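PDB 4RGL: filamentation induced by cAMP protein Fic from Desulfovibrio alaskensis, which has no assigned function but belongs to the Fic/DOC family of largely helical proteins and carries a C-terminal domain of the helix-turn-helix class. Local coordinates for residues 269-274 against 288-293; 48-53 against 72-77. One frame throughout, in Å; residues are numbered along the deposited sequence.

Contact 1 (269-274 against 288-293); sequences VAALIR and QALGLS
L290 lays one methyl against A271 in a domain whose order of elements is consistent with a winged helix-turn-helix: helix 267-276, strand 281-282, helix 283-290, helix 295-308 and then two further strands of a three-stranded antiparallel sheet. The contact joins the first helix to the end of the second and is small, burying 115 Å² in total.

The apolar part is almost entirely the work of L290 CD2. It lies 3.8 Å from A271 CB, the CB of each residue pointing to the opposite segment, and the two backbones come nearest at this pair, 7.1 Å between A271 CA and L290 CA. The L290 side chain leaves the backbone with CG beside its own N and anti to the carbonyl carbon (chi1 -63°), which carries the isopropyl end across to the first helix. L272 closes one flank more loosely, its CB standing 4.5 Å from L290 CD1 while its side chain packs on L286, one turn back on helix 283-290. Y302 of helix 295-308 also touches L290, so this leucine of helix 283-290 touches both of the other two helices.

Methyl-to-backbone packing forms the second group. The same CD2 sits 3.5 Å from A271 O and 3.9 Å from L272 N, so it rests on the peptide link between these residues as well as on the alanine methyl; these are van der Waals contacts, without a polar bond between the segments.

G291 is the first residue to leave helical angles, with a positive phi of 69°, and the chain turns so that L292 packs on F298 and Y302, consistent with the turn of a helix-turn-helix unit. A weak bond, 3.5 Å long, runs from G291 N to Q288 O.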
loop_
_atom_site.group_PDB
_atom_site.type_symbol
_atom_site.label_atom_id
_atom_site.label_comp_id
_atom_site.label_asym_id
_atom_site.label_seq_id
_atom_site.Cartn_x
_atom_site.Cartn_y
_atom_site.Cartn_z
ATOM N N VAL A 269 -30.315 -0.941 -11.492
ATOM C CA VAL A 269 -30.362 0.428 -10.954
ATOM C C VAL A 269 -29.138 1.248 -11.453
ATOM O O VAL A 269 -29.274 2.440 -11.737
ATOM C CB VAL A 269 -30.433 0.415 -9.399
ATOM C CG1 VAL A 269 -30.566 1.835 -8.842
ATOM C CG2 VAL A 269 -31.583 -0.466 -8.913
ATOM N N ALA A 270 -27.954 0.597 -11.568
ATOM C CA ALA A 270 -26.727 1.261 -12.038
ATOM C C ALA A 270 -26.872 1.741 -13.490
ATOM O O ALA A 270 -26.407 2.833 -13.827
ATOM C CB ALA A 270 -25.541 0.316 -11.918
ATOM N N ALA A 271 -27.545 0.932 -14.342
ATOM C CA ALA A 271 -27.761 1.269 -15.754
ATOM C C ALA A 271 -28.707 2.479 -15.906
ATOM O O ALA A 271 -28.544 3.269 -16.840
ATOM C CB ALA A 271 -28.329 0.069 -16.495
ATOM N N LEU A 272 -29.694 2.621 -14.980
ATOM C CA LEU A 272 -30.654 3.735 -15.012
ATOM C C LEU A 272 -29.959 5.068 -14.647
ATOM O O LEU A 272 -30.198 6.084 -15.306
ATOM C CB LEU A 272 -31.839 3.458 -14.047
ATOM C CG LEU A 272 -33.032 4.446 -14.122
ATOM C CD1 LEU A 272 -34.324 3.763 -13.774
ATOM C CD2 LEU A 272 -32.810 5.661 -13.222
ATOM N N ILE A 273 -29.097 5.054 -13.595
ATOM C CA ILE A 273 -28.369 6.253 -13.141
ATOM C C ILE A 273 -27.473 6.793 -14.283
ATOM O O ILE A 273 -27.460 8.002 -14.537
ATOM C CB ILE A 273 -27.534 5.939 -11.857
ATOM C CG1 ILE A 273 -28.449 5.412 -10.714
ATOM C CG2 ILE A 273 -26.729 7.178 -11.404
ATOM C CD1 ILE A 273 -27.681 4.840 -9.463
ATOM N N ARG A 274 -26.770 5.884 -15.003
ATOM C CA ARG A 274 -25.916 6.268 -16.134
ATOM C C ARG A 274 -26.762 6.769 -17.324
ATOM O O ARG A 274 -26.308 7.634 -18.081
ATOM C CB ARG A 274 -25.026 5.091 -16.575
ATOM C CG ARG A 274 -23.928 4.734 -15.571
ATOM C CD ARG A 274 -22.943 3.717 -16.141
ATOM N NE ARG A 274 -23.573 2.416 -16.387
ATOM C CZ ARG A 274 -23.569 1.415 -15.512
ATOM N NH1 ARG A 274 -22.954 1.550 -14.341
ATOM N NH2 ARG A 274 -24.168 0.269 -15.804
ATOM N N GLN A 288 -36.307 3.486 -23.839
ATOM C CA GLN A 288 -35.532 3.402 -25.085
ATOM C C GLN A 288 -34.024 3.230 -24.804
ATOM O O GLN A 288 -33.358 2.449 -25.490
ATOM C CB GLN A 288 -35.768 4.657 -25.951
ATOM C CG GLN A 288 -34.784 4.789 -27.115
ATOM C CD GLN A 288 -35.461 5.113 -28.413
ATOM O OE1 GLN A 288 -36.563 5.672 -28.455
ATOM N NE2 GLN A 288 -34.798 4.802 -29.508
ATOM N N ALA A 289 -33.487 3.988 -23.822
ATOM C CA ALA A 289 -32.059 3.967 -23.492
ATOM C C ALA A 289 -31.631 2.617 -22.883
ATOM O O ALA A 289 -30.553 2.113 -23.203
ATOM C CB ALA A 289 -31.730 5.096 -22.529
ATOM N N LEU A 290 -32.475 2.038 -22.004
ATOM C CA LEU A 290 -32.147 0.783 -21.308
ATOM C C LEU A 290 -32.437 -0.467 -22.197
ATOM O O LEU A 290 -32.049 -1.583 -21.838
ATOM C CB LEU A 290 -32.934 0.682 -19.981
ATOM C CG LEU A 290 -32.626 1.773 -18.933
ATOM C CD1 LEU A 290 -33.643 1.751 -17.803
ATOM C CD2 LEU A 290 -31.213 1.634 -18.392
ATOM N N GLY A 291 -33.086 -0.251 -23.343
ATOM C CA GLY A 291 -33.427 -1.329 -24.270
ATOM C C GLY A 291 -34.484 -2.268 -23.729
ATOM O O GLY A 291 -34.457 -3.470 -24.009
ATOM N N LEU A 292 -35.422 -1.727 -22.943
ATOM C CA LEU A 292 -36.490 -2.509 -22.332
ATOM C C LEU A 292 -37.732 -2.531 -23.224
ATOM O O LEU A 292 -37.891 -1.664 -24.087
ATOM C CB LEU A 292 -36.838 -1.931 -20.946
ATOM C CG LEU A 292 -36.049 -2.507 -19.732
ATOM C CD1 LEU A 292 -34.557 -2.610 -20.024
ATOM C CD2 LEU A 292 -36.283 -1.683 -18.498
ATOM N N SER A 293 -38.597 -3.544 -23.039
ATOM C CA SER A 293 -39.834 -3.673 -23.815
ATOM C C SER A 293 -41.004 -4.110 -22.914
ATOM O O SER A 293 -42.154 -4.112 -23.355
ATOM C CB SER A 293 -39.650 -4.666 -24.961
ATOM O OG SER A 293 -39.304 -5.955 -24.478
#

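Contact 2 (48-53 against 72-77)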
loop_
_atom_site.group_PDB
_atom_site.type_symbol
_atom_site.label_atom_id
_atom_site.label_comp_id
_atom_site.label_asym_id
_atom_site.label_seq_id
_atom_site.Cartn_x
_atom_site.Cartn_y
_atom_site.Cartn_z
ATOM N N ASN A 48 -4.048 1.431 -1.704
ATOM C CA ASN A 48 -3.057 1.238 -0.650
ATOM C C ASN A 48 -1.689 0.947 -1.237
ATOM O O ASN A 48 -0.699 1.547 -0.812
ATOM C CB ASN A 48 -3.479 0.110 0.275
ATOM C CG ASN A 48 -4.647 0.460 1.155
ATOM O OD1 ASN A 48 -4.998 1.635 1.328
ATOM N ND2 ASN A 48 -5.209 -0.539 1.808
ATOM N N ARG A 49 -1.628 0.033 -2.237
ATOM C CA ARG A 49 -0.376 -0.319 -2.903
ATOM C C ARG A 49 0.271 0.930 -3.536
ATOM O O ARG A 49 1.465 1.148 -3.359
ATOM C CB ARG A 49 -0.620 -1.410 -3.966
ATOM C CG ARG A 49 0.641 -1.840 -4.747
ATOM C CD ARG A 49 1.786 -2.307 -3.836
ATOM N NE ARG A 49 1.360 -3.331 -2.870
ATOM C CZ ARG A 49 1.295 -4.632 -3.140
ATOM N NH1 ARG A 49 1.540 -5.074 -4.366
ATOM N NH2 ARG A 49 0.931 -5.491 -2.204
ATOM N N ILE A 50 -0.544 1.790 -4.202
ATOM C CA ILE A 50 -0.051 3.028 -4.810
ATOM C C ILE A 50 0.514 3.966 -3.708
ATOM O O ILE A 50 1.598 4.530 -3.883
ATOM C CB ILE A 50 -1.166 3.724 -5.649
ATOM C CG1 ILE A 50 -1.518 2.875 -6.906
ATOM C CG2 ILE A 50 -0.748 5.144 -6.047
ATOM C CD1 ILE A 50 -2.688 3.446 -7.787
ATOM N N ARG A 51 -0.191 4.063 -2.541
ATOM C CA ARG A 51 0.273 4.863 -1.397
ATOM C C ARG A 51 1.616 4.341 -0.873
ATOM O O ARG A 51 2.519 5.135 -0.603
ATOM C CB ARG A 51 -0.769 4.862 -0.267
ATOM C CG ARG A 51 -2.013 5.685 -0.575
ATOM C CD ARG A 51 -3.003 5.638 0.567
ATOM N NE ARG A 51 -2.454 6.238 1.783
ATOM C CZ ARG A 51 -2.974 6.068 2.993
ATOM N NH1 ARG A 51 -4.026 5.274 3.164
ATOM N NH2 ARG A 51 -2.419 6.648 4.048
ATOM N N THR A 52 1.751 2.996 -0.741
ATOM C CA THR A 52 3.002 2.354 -0.312
ATOM C C THR A 52 4.163 2.727 -1.272
ATOM O O THR A 52 5.227 3.162 -0.820
ATOM C CB THR A 52 2.807 0.821 -0.245
ATOM O OG1 THR A 52 1.958 0.509 0.855
ATOM C CG2 THR A 52 4.128 0.063 -0.113
ATOM N N ILE A 53 3.934 2.584 -2.583
ATOM C CA ILE A 53 4.950 2.849 -3.594
ATOM C C ILE A 53 5.331 4.336 -3.588
ATOM O O ILE A 53 6.513 4.662 -3.473
ATOM C CB ILE A 53 4.454 2.387 -4.994
ATOM C CG1 ILE A 53 4.297 0.838 -5.031
ATOM C CG2 ILE A 53 5.397 2.873 -6.097
ATOM C CD1 ILE A 53 3.456 0.323 -6.149
ATOM N N VAL A 72 0.722 6.956 -13.358
ATOM C CA VAL A 72 1.756 6.073 -13.931
ATOM C C VAL A 72 1.266 4.637 -13.909
ATOM O O VAL A 72 1.263 3.969 -14.941
ATOM C CB VAL A 72 3.112 6.201 -13.180
ATOM C CG1 VAL A 72 4.147 5.236 -13.755
ATOM C CG2 VAL A 72 3.626 7.624 -13.221
ATOM N N ILE A 73 0.824 4.168 -12.729
ATOM C CA ILE A 73 0.382 2.796 -12.529
ATOM C C ILE A 73 -0.968 2.549 -13.261
ATOM O O ILE A 73 -1.200 1.446 -13.747
ATOM C CB ILE A 73 0.287 2.479 -11.005
ATOM C CG1 ILE A 73 1.693 2.598 -10.341
ATOM C CG2 ILE A 73 -0.330 1.084 -10.760
ATOM C CD1 ILE A 73 1.707 2.478 -8.797
ATOM N N ASP A 74 -1.815 3.597 -13.393
ATOM C CA ASP A 74 -3.094 3.464 -14.108
ATOM C C ASP A 74 -2.873 3.333 -15.610
ATOM O O ASP A 74 -3.669 2.697 -16.294
ATOM C CB ASP A 74 -4.019 4.666 -13.818
ATOM C CG ASP A 74 -4.769 4.582 -12.493
ATOM O OD1 ASP A 74 -4.600 3.559 -11.772
ATOM O OD2 ASP A 74 -5.571 5.496 -12.208
ATOM N N GLY A 75 -1.796 3.933 -16.103
ATOM C CA GLY A 75 -1.491 3.965 -17.528
ATOM C C GLY A 75 -1.877 5.284 -18.167
ATOM O O GLY A 75 -1.670 5.482 -19.370
ATOM N N LYS A 76 -2.409 6.230 -17.337
ATOM C CA LYS A 76 -2.885 7.553 -17.788
ATOM C C LYS A 76 -1.705 8.480 -18.166
ATOM O O LYS A 76 -0.539 8.089 -18.036
ATOM C CB LYS A 76 -3.748 8.222 -16.683
ATOM C CG LYS A 76 -4.952 7.384 -16.215
ATOM C CD LYS A 76 -6.076 7.339 -17.254
ATOM C CE LYS A 76 -7.271 6.543 -16.766
ATOM N NZ LYS A 76 -7.906 7.163 -15.569
ATOM N N ARG A 77 -2.022 9.729 -18.627
ATOM C CA ARG A 77 -1.006 10.719 -19.040
ATOM C C ARG A 77 -0.162 11.150 -17.846
ATOM O O ARG A 77 -0.711 11.461 -16.782
ATOM C CB ARG A 77 -1.672 11.955 -19.692
ATOM C CG ARG A 77 -2.604 11.617 -20.852
ATOM C CD ARG A 77 -3.166 12.866 -21.519
ATOM N NE ARG A 77 -2.137 13.609 -22.253
ATOM C CZ ARG A 77 -2.386 14.677 -23.008
ATOM N NH1 ARG A 77 -3.629 15.130 -23.139
ATOM N NH2 ARG A 77 -1.400 15.290 -23.650
#
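This is an essentially apolar helix-to-helix packing contact in the N-terminal helical part of the Fic protein, where I50 and I53 of helix 42-59 receive I73 from the last turn of helix 66-74. The C-terminal end of helix 42-59 and the residues just after it match the (S/T)xxxE(G/N) pattern, consistent with the inhibitory helix of Fic proteins.

The evidence for a three-isoleucine cluster is that one atom serves both partners. I73 CD1 is 3.8 Å from I50 CG1 and equally 3.8 Å from I53 CD1, so the methyl meets two side chains set three residues apart on one helix face. The approaches differ: I50 and I73 slide past each other in opposite directions, putting a methyl beside a methylene, whereas I53 and I73 meet tip to tip. In I73, CG1 stands anti to the carbonyl carbon (chi1 -63°), and an extended chi2 of 173° pushes CD1 out to its full reach. The CB of each isoleucine points to the other segment, and 156 Å² is buried in all.

Surrounding residues extend the packing. F92 of helix 82-95 touches I73, and L66, V69 and T70 line I50 from the second helix itself. R49 and T52 face other parts of the chain, R49 forming a salt bridge with E96 and T52 a hydrogen bond with E214.

The margin of the contact is looser. G75 follows the end of helix 66-74, and its phi of 100° turns the backbone away; just before it D74 OD1 lies 4.4 Å from I50 CD1.

Read from the N terminus, contact 2 comes first: it brings helix 42-59 and the end of helix 66-74 together, closing a loop of 18 intervening residues. The chain then passes through the Fic/DOC family region and the long helix 238-257 before contact 1 closes a shorter loop of 13 residues between 269-274 and 288-293. The two loops follow in series and neither nest nor cross. The centres of contacts 1 and 2 lie about 33 Å apart and the nearest atoms of contacts 1 and 2 about 15 Å, without touching. Contact 2, about 10 Å from the centre of the chain, ties together N-terminal helices; contact 1, about 37 Å from that centre, ties the C-terminal helix-turn-helix domain.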